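Side-chain contacts in diguanylate cyclase (PDB 6EIB), which catalyses the condensation of two GTP molecules into cyclic di-GMP through the GGDEF domain described here, and is involved in biofilm formation: residues 55-60 and 80-85; 65-70 and 102-107; 92-97 and 121-126; 109-112 and 116-119; 144-149 and 154-159. All coordinates share one frame; numbering follows the deposited sequence.

Contact 1: 55-60 and 80-85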
# COMPACT_ATOMS: atom_id res chain seq x y z
N GLU A 55 9.98 -8.95 10.56
CA GLU A 55 10.95 -7.87 10.37
C GLU A 55 10.74 -7.18 9.04
O GLU A 55 10.93 -5.96 8.93
CB GLU A 55 12.39 -8.39 10.44
CG GLU A 55 12.86 -8.75 11.83
CD GLU A 55 14.28 -9.32 11.84
OE1 GLU A 55 14.88 -9.51 10.75
OE2 GLU A 55 14.78 -9.58 12.96
N VAL A 56 10.41 -7.98 8.03
CA VAL A 56 10.12 -7.47 6.69
C VAL A 56 8.92 -6.54 6.74
O VAL A 56 8.95 -5.44 6.18
CB VAL A 56 9.82 -8.60 5.69
CG1 VAL A 56 9.51 -7.99 4.31
CG2 VAL A 56 10.98 -9.58 5.61
N LEU A 57 7.86 -6.99 7.40
CA LEU A 57 6.64 -6.19 7.55
C LEU A 57 6.99 -4.88 8.26
O LEU A 57 6.57 -3.80 7.86
CB LEU A 57 5.60 -6.95 8.36
CG LEU A 57 5.05 -8.26 7.78
CD1 LEU A 57 4.21 -8.99 8.80
CD2 LEU A 57 4.26 -7.99 6.55
N CYS A 58 7.82 -4.98 9.29
CA CYS A 58 8.20 -3.80 10.05
C CYS A 58 9.00 -2.80 9.24
O CYS A 58 8.72 -1.60 9.30
CB CYS A 58 9.00 -4.21 11.29
SG CYS A 58 7.93 -4.84 12.58
N PHE A 59 9.98 -3.29 8.49
CA PHE A 59 10.76 -2.46 7.58
C PHE A 59 9.86 -1.78 6.55
O PHE A 59 10.08 -0.61 6.21
CB PHE A 59 11.83 -3.28 6.87
CG PHE A 59 12.59 -2.50 5.84
CD1 PHE A 59 13.67 -1.71 6.21
CD2 PHE A 59 12.18 -2.49 4.51
CE1 PHE A 59 14.36 -0.96 5.26
CE2 PHE A 59 12.86 -1.73 3.56
CZ PHE A 59 13.94 -0.96 3.94
N LEU A 60 8.87 -2.50 6.03
CA LEU A 60 7.97 -1.93 5.01
C LEU A 60 7.17 -0.78 5.61
O LEU A 60 6.98 0.27 4.97
CB LEU A 60 7.02 -2.99 4.44
CG LEU A 60 6.07 -2.46 3.37
CD1 LEU A 60 6.82 -1.82 2.22
CD2 LEU A 60 5.12 -3.59 2.83
N GLU A 80 -0.11 -10.17 4.09
CA GLU A 80 1.01 -9.42 3.51
C GLU A 80 0.52 -8.28 2.61
O GLU A 80 1.23 -7.86 1.70
CB GLU A 80 1.94 -10.37 2.74
CG GLU A 80 1.42 -10.80 1.39
CD GLU A 80 0.91 -12.21 1.37
OE1 GLU A 80 0.94 -12.89 2.43
OE2 GLU A 80 0.51 -12.65 0.28
N GLU A 81 -0.70 -7.80 2.86
CA GLU A 81 -1.28 -6.74 2.04
C GLU A 81 -1.46 -5.50 2.90
O GLU A 81 -1.93 -5.58 4.03
CB GLU A 81 -2.63 -7.14 1.41
CG GLU A 81 -3.17 -6.08 0.40
CD GLU A 81 -4.61 -6.39 -0.09
OE1 GLU A 81 -4.92 -7.60 -0.17
OE2 GLU A 81 -5.42 -5.43 -0.34
N PHE A 82 -1.07 -4.37 2.35
CA PHE A 82 -1.21 -3.08 3.02
C PHE A 82 -2.01 -2.16 2.19
O PHE A 82 -2.13 -2.32 0.96
CB PHE A 82 0.17 -2.43 3.29
CG PHE A 82 0.97 -3.12 4.33
CD1 PHE A 82 1.74 -4.26 4.01
CD2 PHE A 82 0.95 -2.67 5.64
CE1 PHE A 82 2.48 -4.90 4.99
CE2 PHE A 82 1.69 -3.30 6.62
CZ PHE A 82 2.46 -4.42 6.30
N ILE A 83 -2.56 -1.16 2.86
CA ILE A 83 -3.21 -0.09 2.17
C ILE A 83 -2.66 1.23 2.72
O ILE A 83 -2.44 1.35 3.92
CB ILE A 83 -4.72 -0.23 2.36
CG1 ILE A 83 -5.52 0.84 1.61
CG2 ILE A 83 -5.04 -0.09 3.81
CD1 ILE A 83 -7.06 0.48 1.65
N ILE A 84 -2.40 2.17 1.82
CA ILE A 84 -2.03 3.52 2.22
C ILE A 84 -3.05 4.49 1.66
O ILE A 84 -3.34 4.49 0.46
CB ILE A 84 -0.63 3.88 1.72
CG1 ILE A 84 0.37 2.86 2.24
CG2 ILE A 84 -0.21 5.30 2.19
CD1 ILE A 84 1.71 2.97 1.56
N VAL A 85 -3.56 5.34 2.54
CA VAL A 85 -4.54 6.33 2.14
C VAL A 85 -3.95 7.69 2.25
O VAL A 85 -3.44 8.05 3.31
CB VAL A 85 -5.81 6.24 3.02
CG1 VAL A 85 -6.80 7.41 2.70
CG2 VAL A 85 -6.48 4.85 2.82
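The phenyl ring of F82 reaches from strand 81-87 to L57 and L60, two leucines about one turn apart on helix 50-67, and each of them meets it with its CD2 methyl. L60 makes the nearer approach: its CD2 lies 3.6 Å from F82 CD1 and almost as close to CE1, on a line that slants to the ring plane. L57 instead brings its CD2 to the ring edge, near that plane, 3.9 Å from F82 CE1. The two methyls therefore share the CD1-CE1-CZ rim. L60 holds CG anti to its backbone N (chi1 -179°), which aims the chain at the strand, so that it and F82 point at each other from the helix and the sheet. L57 leaves its helix along the flank, and it is the end of its side chain that meets the ring. With the CA atoms of L60 and F82 9.5 Å apart, a large ring and branched leucines suit the gap, and the contact is wholly apolar and buried. F82 closes the GGEEF signature, whereas E80, the predicted proton acceptor, carries its carboxylate away from the helix. Around this cluster, F82 meets F64 edge-to-face and touches C74, disulfide-bonded to C8, on strand 73-76, while L60 also packs on I101 and F105 of helix 91-107.

Contact 2: 65-70 and 102-107. With ACT (acetate ion), chain P; SO4 (sulfate ion), chain F.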
# COMPACT_ATOMS: atom_id res chain seq x y z
N GLN A 65 6.66 5.55 6.06
CA GLN A 65 6.95 6.81 6.74
C GLN A 65 8.07 7.62 6.10
O GLN A 65 7.94 8.84 5.94
CB GLN A 65 7.33 6.55 8.20
CG GLN A 65 6.21 6.12 9.13
CD GLN A 65 6.72 5.86 10.55
OE1 GLN A 65 6.75 4.71 11.01
NE2 GLN A 65 7.17 6.92 11.23
N SER A 66 9.17 6.95 5.79
CA SER A 66 10.36 7.58 5.22
C SER A 66 10.08 8.19 3.85
O SER A 66 10.52 9.31 3.55
CB SER A 66 11.48 6.55 5.10
OG SER A 66 12.55 7.05 4.32
N VAL A 67 9.38 7.43 3.03
CA VAL A 67 9.07 7.84 1.67
C VAL A 67 7.91 8.85 1.60
O VAL A 67 7.95 9.78 0.81
CB VAL A 67 8.73 6.61 0.79
CG1 VAL A 67 8.17 7.05 -0.55
CG2 VAL A 67 9.97 5.72 0.63
N ILE A 68 6.88 8.64 2.42
CA ILE A 68 5.75 9.56 2.42
C ILE A 68 5.85 10.46 3.64
O ILE A 68 5.34 10.15 4.72
CB ILE A 68 4.41 8.82 2.45
CG1 ILE A 68 4.39 7.68 1.41
CG2 ILE A 68 3.26 9.77 2.26
CD1 ILE A 68 3.17 6.78 1.54
N SER A 69 6.47 11.62 3.47
CA SER A 69 6.67 12.50 4.62
C SER A 69 5.34 13.12 5.04
O SER A 69 5.08 13.28 6.24
CB SER A 69 7.72 13.57 4.29
OG SER A 69 7.34 14.32 3.15
N ASP A 70 4.50 13.49 4.08
CA ASP A 70 3.20 14.05 4.43
C ASP A 70 2.22 13.04 5.03
O ASP A 70 2.27 11.83 4.75
CB ASP A 70 2.54 14.72 3.23
CG ASP A 70 3.13 16.08 2.94
OD1 ASP A 70 3.54 16.77 3.91
OD2 ASP A 70 3.14 16.48 1.76
N ARG A 102 8.13 0.70 -3.90
CA ARG A 102 8.44 -0.56 -4.59
C ARG A 102 9.95 -0.69 -4.78
O ARG A 102 10.54 -1.75 -4.51
CB ARG A 102 7.73 -0.64 -5.95
CG ARG A 102 8.01 -1.93 -6.72
CD ARG A 102 7.58 -1.89 -8.18
NE ARG A 102 8.14 -0.78 -8.94
CZ ARG A 102 9.41 -0.69 -9.31
NH1 ARG A 102 10.29 -1.63 -8.97
NH2 ARG A 102 9.81 0.36 -10.00
N GLN A 103 10.55 0.39 -5.28
CA GLN A 103 11.98 0.40 -5.59
C GLN A 103 12.86 0.30 -4.38
O GLN A 103 13.83 -0.45 -4.39
CB GLN A 103 12.35 1.65 -6.35
CG GLN A 103 12.02 1.60 -7.82
CD GLN A 103 12.02 2.99 -8.44
OE1 GLN A 103 11.85 4.00 -7.73
NE2 GLN A 103 12.29 3.06 -9.74
N ARG A 104 12.56 1.08 -3.34
CA ARG A 104 13.41 1.03 -2.15
C ARG A 104 13.26 -0.29 -1.39
O ARG A 104 14.21 -0.76 -0.76
CB ARG A 104 13.14 2.23 -1.24
CG ARG A 104 13.77 3.50 -1.81
CD ARG A 104 13.91 4.59 -0.77
NE ARG A 104 14.62 4.12 0.42
CZ ARG A 104 14.53 4.75 1.59
NH1 ARG A 104 13.77 5.83 1.68
NH2 ARG A 104 15.15 4.28 2.66
N PHE A 105 12.08 -0.90 -1.47
CA PHE A 105 11.92 -2.19 -0.87
C PHE A 105 12.78 -3.22 -1.62
O PHE A 105 13.46 -4.04 -1.00
CB PHE A 105 10.43 -2.56 -0.88
CG PHE A 105 10.09 -3.79 -0.09
CD1 PHE A 105 10.09 -3.75 1.30
CD2 PHE A 105 9.72 -4.96 -0.72
CE1 PHE A 105 9.74 -4.88 2.04
CE2 PHE A 105 9.37 -6.10 0.01
CZ PHE A 105 9.38 -6.06 1.38
N ALA A 106 12.75 -3.17 -2.95
CA ALA A 106 13.48 -4.10 -3.80
C ALA A 106 14.99 -3.94 -3.59
O ALA A 106 15.77 -4.87 -3.79
CB ALA A 106 13.13 -3.89 -5.27
N GLU A 107 15.38 -2.72 -3.26
CA GLU A 107 16.80 -2.38 -3.09
C GLU A 107 17.35 -2.72 -1.70
O GLU A 107 18.56 -2.69 -1.50
CB GLU A 107 17.03 -0.91 -3.40
CG GLU A 107 16.98 -0.53 -4.86
CD GLU A 107 16.76 0.97 -5.06
OE1 GLU A 107 16.48 1.69 -4.06
OE2 GLU A 107 16.86 1.43 -6.22
C ACT P . 13.39 -0.31 -11.14
O ACT P . 13.74 -1.11 -12.03
OXT ACT P . 12.31 0.29 -11.34
CH3 ACT P . 14.21 -0.06 -9.90
S SO4 F . 17.63 1.48 3.31
O1 SO4 F . 17.92 0.73 4.52
O2 SO4 F . 18.76 2.32 2.93
O3 SO4 F . 17.40 0.61 2.16
O4 SO4 F . 16.46 2.31 3.61
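The hydroxyl OG of S66 accepts the single hydrogen bond between the two segments, from NH1 of R104 at 3.2 Å. The N-H points fairly well at the oxygen (153°), which lies at the edge of the guanidinium, tilted 16° from its plane. The short serine can receive the group because R104 covers the distance itself, its chain bending at chi3 to lay the guanidinium beside helix 50-67. V67 brings its CG2 methyl against the same nitrogen, 3.9 Å from R104 NH1, a van der Waals contact in which the two chains run alongside in opposed senses. R104 NH2 faces a sulfate that H108 ND1 also holds, although the very short separation makes the exact geometry doubtful. Just before R104 on helix 91-107, an acetate oxygen, OXT, is gripped twice, by R102 NH2 at 2.8 Å and by Q103 NE2 at 3.2 Å. R102 is tied on its other nitrogens as well, through a salt bridge from NE to E99 and a hydrogen bond from NH1 to N153. Both anions probably come from the crystallisation liquor. Long polar side chains suit this solvent-facing surface, where one arginine can serve a serine and an anion together. The arrangement is a surface bridge between two neighbouring helices of the GGDEF domain, whose central mixed sheet is flanked by helices.

Contact 3: 92-97 and 121-126. With SO4 (sulfate ion), chain E.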
# COMPACT_ATOMS: atom_id res chain seq x y z
N GLU A 92 -1.67 10.57 -9.47
CA GLU A 92 -0.30 10.51 -10.01
C GLU A 92 0.77 10.66 -8.97
O GLU A 92 1.81 10.00 -9.04
CB GLU A 92 -0.05 11.56 -11.10
CG GLU A 92 -0.53 11.20 -12.51
CD GLU A 92 -2.01 11.50 -12.78
OE1 GLU A 92 -2.71 12.01 -11.89
OE2 GLU A 92 -2.48 11.26 -13.92
N THR A 93 0.54 11.54 -8.00
CA THR A 93 1.48 11.71 -6.91
C THR A 93 1.55 10.40 -6.13
O THR A 93 2.64 9.88 -5.87
CB THR A 93 1.05 12.87 -6.00
OG1 THR A 93 0.93 14.06 -6.78
CG2 THR A 93 2.06 13.08 -4.87
N ALA A 94 0.38 9.81 -5.86
CA ALA A 94 0.34 8.53 -5.15
C ALA A 94 1.07 7.44 -5.94
O ALA A 94 1.75 6.62 -5.35
CB ALA A 94 -1.12 8.11 -4.89
N PHE A 95 0.91 7.44 -7.25
CA PHE A 95 1.57 6.45 -8.08
C PHE A 95 3.09 6.59 -7.94
O PHE A 95 3.81 5.61 -7.73
CB PHE A 95 1.14 6.61 -9.53
CG PHE A 95 1.78 5.61 -10.45
CD1 PHE A 95 1.31 4.29 -10.52
CD2 PHE A 95 2.86 5.97 -11.23
CE1 PHE A 95 1.92 3.36 -11.37
CE2 PHE A 95 3.47 5.05 -12.09
CZ PHE A 95 3.00 3.75 -12.15
N HIS A 96 3.56 7.83 -8.02
CA HIS A 96 4.98 8.07 -7.88
C HIS A 96 5.49 7.61 -6.52
O HIS A 96 6.52 6.96 -6.43
CB HIS A 96 5.29 9.55 -8.07
CG HIS A 96 5.10 10.02 -9.47
ND1 HIS A 96 5.35 9.22 -10.57
CD2 HIS A 96 4.75 11.24 -9.96
CE1 HIS A 96 5.12 9.91 -11.67
NE2 HIS A 96 4.76 11.14 -11.34
N LEU A 97 4.74 7.89 -5.46
CA LEU A 97 5.11 7.41 -4.14
C LEU A 97 5.13 5.89 -4.10
O LEU A 97 6.04 5.27 -3.53
CB LEU A 97 4.14 7.94 -3.09
CG LEU A 97 4.20 9.45 -2.94
CD1 LEU A 97 3.08 9.90 -2.01
CD2 LEU A 97 5.60 9.93 -2.46
N ALA A 121 2.08 -3.05 -6.37
CA ALA A 121 1.19 -2.03 -5.83
C ALA A 121 0.16 -1.68 -6.87
O ALA A 121 0.45 -1.70 -8.08
CB ALA A 121 2.00 -0.75 -5.40
N GLY A 122 -1.05 -1.39 -6.41
CA GLY A 122 -2.06 -0.88 -7.31
C GLY A 122 -2.50 0.46 -6.72
O GLY A 122 -2.58 0.61 -5.49
N VAL A 123 -2.83 1.41 -7.58
CA VAL A 123 -3.18 2.78 -7.14
C VAL A 123 -4.49 3.31 -7.72
O VAL A 123 -4.76 3.17 -8.92
CB VAL A 123 -2.09 3.77 -7.53
CG1 VAL A 123 -2.37 5.13 -6.91
CG2 VAL A 123 -0.71 3.24 -7.13
N SER A 124 -5.32 3.94 -6.90
CA SER A 124 -6.45 4.61 -7.46
C SER A 124 -6.75 5.79 -6.57
O SER A 124 -5.99 6.09 -5.64
CB SER A 124 -7.68 3.69 -7.57
OG SER A 124 -8.69 4.26 -8.42
N SER A 125 -7.87 6.43 -6.85
CA SER A 125 -8.29 7.55 -6.03
C SER A 125 -9.80 7.77 -6.09
O SER A 125 -10.48 7.20 -6.95
CB SER A 125 -7.55 8.82 -6.45
OG SER A 125 -7.98 9.21 -7.74
N LEU A 126 -10.31 8.64 -5.23
CA LEU A 126 -11.75 8.93 -5.20
C LEU A 126 -12.21 9.41 -6.58
O LEU A 126 -11.56 10.26 -7.19
CB LEU A 126 -12.05 10.01 -4.15
CG LEU A 126 -13.46 10.60 -4.03
CD1 LEU A 126 -14.40 9.60 -3.47
CD2 LEU A 126 -13.45 11.89 -3.21
S SO4 E . -7.34 12.92 -8.73
O1 SO4 E . -7.68 11.88 -7.76
O2 SO4 E . -5.89 13.05 -8.80
O3 SO4 E . -7.86 12.57 -10.04
O4 SO4 E . -7.89 14.21 -8.28
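V123 stands up from strand 119-125 and splits its two methyls between neighbouring residues of helix 91-107. CG1, anti to the backbone N (chi1 -173°), meets the methyl of A94, with V123 CG1 and A94 CB 3.8 Å apart. CG2 turns to F95 and lies 4.1 Å from F95 CD1, slanting to the ring. The side chains of F95 and V123 cross at about a right angle, so the ring passes beside the valine and goes on to C155 and I157 of strand 154-157. The helix lies close to the strand, the CA atoms of F95 and V123 being 6.1 Å apart. The single methyl of A94 suits a place facing the sheet. At the end of the strand, S125 OG donates a 2.7 Å bond to O1 of a sulfate, probably from the crystallisation liquor, also held by V91 N and H90 ND1. Between helix and strand the touching groups are apolar and largely buried, so the union rests on shape and the hydrophobic effect rather than on directed bonds.

Contact 4: 109-112 and 116-119. With EDO (1,2-ethanediol), chain K.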
# COMPACT_ATOMS: atom_id res chain seq x y z
N PRO A 109 18.61 -4.93 1.20
CA PRO A 109 19.04 -6.31 1.44
C PRO A 109 18.54 -6.80 2.80
O PRO A 109 18.57 -6.00 3.77
CB PRO A 109 20.57 -6.20 1.45
CG PRO A 109 20.82 -4.80 1.95
CD PRO A 109 19.70 -3.96 1.41
N PHE A 110 18.06 -8.04 2.87
CA PHE A 110 17.47 -8.55 4.10
C PHE A 110 18.28 -9.69 4.67
O PHE A 110 18.63 -10.60 3.93
CB PHE A 110 16.04 -9.06 3.86
CG PHE A 110 15.00 -7.97 3.74
CD1 PHE A 110 14.44 -7.41 4.87
CD2 PHE A 110 14.58 -7.53 2.49
CE1 PHE A 110 13.50 -6.43 4.78
CE2 PHE A 110 13.63 -6.52 2.40
CZ PHE A 110 13.09 -5.98 3.55
N PHE A 111 18.52 -9.69 5.98
CA PHE A 111 19.08 -10.85 6.66
C PHE A 111 20.54 -11.12 6.27
O PHE A 111 21.05 -10.54 5.32
CB PHE A 111 18.25 -12.11 6.36
CG PHE A 111 16.76 -11.89 6.38
CD1 PHE A 111 16.16 -11.11 7.36
CD2 PHE A 111 15.95 -12.48 5.40
CE1 PHE A 111 14.76 -10.91 7.37
CE2 PHE A 111 14.57 -12.28 5.41
CZ PHE A 111 13.98 -11.49 6.39
N GLU A 112 21.20 -11.94 7.07
CA GLU A 112 22.59 -12.33 6.82
C GLU A 112 22.89 -12.64 5.35
O GLU A 112 24.02 -12.41 4.89
CB GLU A 112 22.98 -13.52 7.70
CG GLU A 112 24.49 -13.82 7.71
CD GLU A 112 24.92 -14.68 6.52
OE1 GLU A 112 26.13 -14.67 6.19
OE2 GLU A 112 24.06 -15.37 5.92
N HIS A 116 16.78 -10.44 -1.34
CA HIS A 116 15.98 -9.34 -1.85
C HIS A 116 14.51 -9.74 -1.94
O HIS A 116 14.17 -10.87 -2.33
CB HIS A 116 16.50 -8.83 -3.20
CG HIS A 116 17.77 -8.04 -3.08
ND1 HIS A 116 17.78 -6.68 -2.87
CD2 HIS A 116 19.07 -8.43 -3.11
CE1 HIS A 116 19.03 -6.26 -2.78
NE2 HIS A 116 19.84 -7.30 -2.92
N ILE A 117 13.66 -8.85 -1.46
CA ILE A 117 12.22 -9.09 -1.42
C ILE A 117 11.53 -7.98 -2.21
O ILE A 117 11.98 -6.83 -2.21
CB ILE A 117 11.71 -9.13 0.04
CG1 ILE A 117 12.59 -10.07 0.86
CG2 ILE A 117 10.24 -9.60 0.14
CD1 ILE A 117 12.20 -10.11 2.35
N TYR A 118 10.40 -8.31 -2.85
CA TYR A 118 9.74 -7.40 -3.78
C TYR A 118 8.25 -7.24 -3.42
O TYR A 118 7.70 -8.05 -2.67
CB TYR A 118 9.90 -7.92 -5.24
CG TYR A 118 11.34 -8.18 -5.64
CD1 TYR A 118 12.11 -7.16 -6.19
CD2 TYR A 118 11.95 -9.42 -5.43
CE1 TYR A 118 13.44 -7.37 -6.54
CE2 TYR A 118 13.33 -9.62 -5.77
CZ TYR A 118 14.04 -8.59 -6.33
OH TYR A 118 15.37 -8.73 -6.69
N LEU A 119 7.61 -6.22 -3.96
CA LEU A 119 6.19 -6.01 -3.71
C LEU A 119 5.54 -5.56 -4.99
O LEU A 119 6.23 -5.18 -5.93
CB LEU A 119 6.00 -4.98 -2.56
CG LEU A 119 6.49 -3.53 -2.71
CD1 LEU A 119 5.49 -2.67 -3.50
CD2 LEU A 119 6.74 -2.93 -1.33
C1 EDO K . 12.82 -14.79 -3.71
O1 EDO K . 12.69 -14.02 -4.92
C2 EDO K . 11.92 -14.19 -2.63
O2 EDO K . 12.17 -12.78 -2.46
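P109 begins the segment by setting its CA over one face of the H116 imidazole, 4.2 Å above the ring plane and toward its rim. That ring is held by a hydrogen bond from H116 ND1 to the carbonyl of A106. F110 follows and carries most of the contact. I117 CD1 sits over the face of its ring, a CH-pi contact 3.9 Å from the centroid and 25° off the normal, with F110 CD2 the nearest ring atom to I117 CD1 at 3.5 Å. The two side chains cross at about a right angle, presenting the thin isoleucine end to the flat ring. The ring of F111 has F110 CB over its centre; F111 CE2 touches I117 CD1 only loosely, at 4.4 Å. The loop joining helix 91-107 to strand 119-125 thus folds back on itself, with I117 wedged against V56 of helix 50-67, F105 of helix 91-107 and I38 of strand 31-38, a magnesium-binding position by similarity.

Contact 5: 144-149 and 154-159. With SO4 (sulfate ion), chain G.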
# COMPACT_ATOMS: atom_id res chain seq x y z
N LEU A 144 -3.76 -3.60 -8.43
CA LEU A 144 -2.74 -4.45 -7.83
C LEU A 144 -2.66 -5.80 -8.53
O LEU A 144 -1.58 -6.25 -8.97
CB LEU A 144 -3.05 -4.62 -6.33
CG LEU A 144 -2.30 -5.71 -5.54
CD1 LEU A 144 -0.75 -5.49 -5.52
CD2 LEU A 144 -2.79 -5.71 -4.08
N TYR A 145 -3.81 -6.44 -8.72
CA TYR A 145 -3.81 -7.74 -9.38
C TYR A 145 -3.45 -7.63 -10.86
O TYR A 145 -2.88 -8.58 -11.45
CB TYR A 145 -5.15 -8.48 -9.11
CG TYR A 145 -5.06 -9.11 -7.72
CD1 TYR A 145 -5.18 -8.32 -6.58
CD2 TYR A 145 -4.75 -10.47 -7.56
CE1 TYR A 145 -5.02 -8.84 -5.32
CE2 TYR A 145 -4.60 -11.03 -6.28
CZ TYR A 145 -4.73 -10.20 -5.16
OH TYR A 145 -4.59 -10.69 -3.86
N LYS A 146 -3.76 -6.49 -11.47
CA LYS A 146 -3.33 -6.26 -12.85
C LYS A 146 -1.78 -6.18 -12.87
O LYS A 146 -1.11 -6.78 -13.74
CB LYS A 146 -3.98 -4.97 -13.35
CG LYS A 146 -3.83 -4.61 -14.82
CD LYS A 146 -4.46 -3.21 -15.08
CE LYS A 146 -5.87 -3.06 -14.44
NZ LYS A 146 -6.40 -1.63 -14.30
N ALA A 147 -1.20 -5.47 -11.90
CA ALA A 147 0.26 -5.38 -11.78
C ALA A 147 0.89 -6.78 -11.66
O ALA A 147 1.86 -7.11 -12.34
CB ALA A 147 0.63 -4.51 -10.57
N LYS A 148 0.31 -7.59 -10.79
CA LYS A 148 0.80 -8.95 -10.52
C LYS A 148 0.77 -9.87 -11.75
O LYS A 148 1.50 -10.86 -11.80
CB LYS A 148 -0.02 -9.55 -9.39
CG LYS A 148 0.24 -8.89 -8.06
CD LYS A 148 -0.74 -9.40 -6.99
CE LYS A 148 -0.45 -10.83 -6.58
NZ LYS A 148 0.75 -10.82 -5.71
N ARG A 149 -0.05 -9.56 -12.76
CA ARG A 149 -0.11 -10.41 -13.95
C ARG A 149 1.23 -10.43 -14.69
O ARG A 149 1.49 -11.35 -15.48
CB ARG A 149 -1.18 -9.93 -14.94
CG ARG A 149 -2.61 -10.04 -14.51
CD ARG A 149 -2.99 -11.36 -13.92
NE ARG A 149 -3.34 -12.33 -14.94
CZ ARG A 149 -3.69 -13.59 -14.70
NH1 ARG A 149 -3.74 -14.07 -13.46
NH2 ARG A 149 -3.97 -14.39 -15.71
N ARG A 154 6.06 -4.95 -9.50
CA ARG A 154 5.28 -4.20 -10.51
C ARG A 154 4.27 -3.24 -9.86
O ARG A 154 3.69 -3.54 -8.83
CB ARG A 154 4.50 -5.15 -11.42
CG ARG A 154 5.37 -6.13 -12.28
CD ARG A 154 6.15 -5.35 -13.34
NE ARG A 154 6.78 -6.22 -14.35
CZ ARG A 154 7.98 -6.76 -14.21
NH1 ARG A 154 8.70 -6.52 -13.11
NH2 ARG A 154 8.48 -7.52 -15.17
N CYS A 155 4.05 -2.11 -10.51
CA CYS A 155 3.09 -1.12 -10.05
C CYS A 155 2.13 -0.75 -11.16
O CYS A 155 2.53 -0.63 -12.32
CB CYS A 155 3.80 0.14 -9.56
SG CYS A 155 4.46 -0.03 -7.92
N CYS A 156 0.85 -0.58 -10.82
CA CYS A 156 -0.15 -0.20 -11.81
C CYS A 156 -1.12 0.85 -11.27
O CYS A 156 -1.53 0.79 -10.12
CB CYS A 156 -0.96 -1.42 -12.29
SG CYS A 156 -0.17 -2.35 -13.62
N ILE A 157 -1.48 1.80 -12.11
CA ILE A 157 -2.56 2.72 -11.74
C ILE A 157 -3.86 2.21 -12.37
O ILE A 157 -3.87 1.73 -13.50
CB ILE A 157 -2.24 4.13 -12.19
CG1 ILE A 157 -3.27 5.13 -11.66
CG2 ILE A 157 -2.19 4.21 -13.68
CD1 ILE A 157 -2.78 6.54 -11.87
N TYR A 158 -4.96 2.25 -11.64
CA TYR A 158 -6.22 1.81 -12.25
C TYR A 158 -6.71 2.73 -13.35
O TYR A 158 -6.80 3.94 -13.16
CB TYR A 158 -7.32 1.67 -11.21
CG TYR A 158 -8.64 1.25 -11.81
CD1 TYR A 158 -9.55 2.21 -12.30
CD2 TYR A 158 -8.99 -0.08 -11.91
CE1 TYR A 158 -10.75 1.85 -12.86
CE2 TYR A 158 -10.21 -0.46 -12.47
CZ TYR A 158 -11.08 0.51 -12.94
OH TYR A 158 -12.29 0.16 -13.50
N ARG A 159 -7.07 2.14 -14.49
CA ARG A 159 -7.77 2.82 -15.57
C ARG A 159 -8.95 1.96 -16.02
O ARG A 159 -8.90 0.73 -15.97
CB ARG A 159 -6.84 3.12 -16.75
CG ARG A 159 -5.77 4.14 -16.46
CD ARG A 159 -6.40 5.42 -15.92
NE ARG A 159 -5.40 6.42 -15.56
CZ ARG A 159 -5.64 7.51 -14.83
NH1 ARG A 159 -6.86 7.75 -14.36
NH2 ARG A 159 -4.64 8.36 -14.57
S SO4 G . -14.50 -2.41 -14.32
O1 SO4 G . -13.51 -2.48 -13.26
O2 SO4 G . -13.81 -2.45 -15.61
O3 SO4 G . -15.40 -3.56 -14.24
O4 SO4 G . -15.25 -1.16 -14.19
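A147 and C156 bring helix and strand unusually close, their CA atoms only 5.2 Å apart. The axes of 144-148 and 154-157 approach to 6.8 Å and run at 138°, nearer antiparallel than parallel. Such closeness calls for small residues. A147 CB sits 3.9 Å from C156 CB and 3.7 Å from the carbonyl O of R154, while A147 O lies 3.4 Å from R154 CB. C156 SG rests over the helix backbone near A147 CA, but the cysteine has two conformers and this placement holds for one of them. K146 works at the margin of the contact: extended from the backbone (chi1 -172°) and bent at chi3, it carries NZ to the turn after the strand, 3.9 Å from Y158 CD2 and 3.8 Å from R159 O. The tyrosine hydroxyl reaches further and donates to O1 of a sulfate, probably from the crystallisation liquor, also bound by R138 and Q142. Helix 133-148 is the connection of a beta-alpha-beta unit whose parallel strands 119-125 and 154-157 are neighbours; A147 and C156 pack this helix on an edge strand of the sheet, whose other side turns I157 to helix 91-107.

In the fold
Contacts 1 and 3 are buried and apolar, each setting a helix on the central sheet: helix 50-67 on strand 81-87, and helix 91-107 on strand 119-125. Contact 2 joins those two helices to each other at the surface, where its chemistry turns polar; F105 from its second segment nevertheless packs on V56 of contact 1. Contact 4 lies within the loop spanned by contact 3, and its I117 and L119 join the apolar cluster between helices 50-67 and 91-107. Contact 5 is partly buried, mixing tight small-residue packing with a charged margin, and its strand pairs with that of contact 3 through backbone hydrogen bonds between V123 and both C156 and Y158.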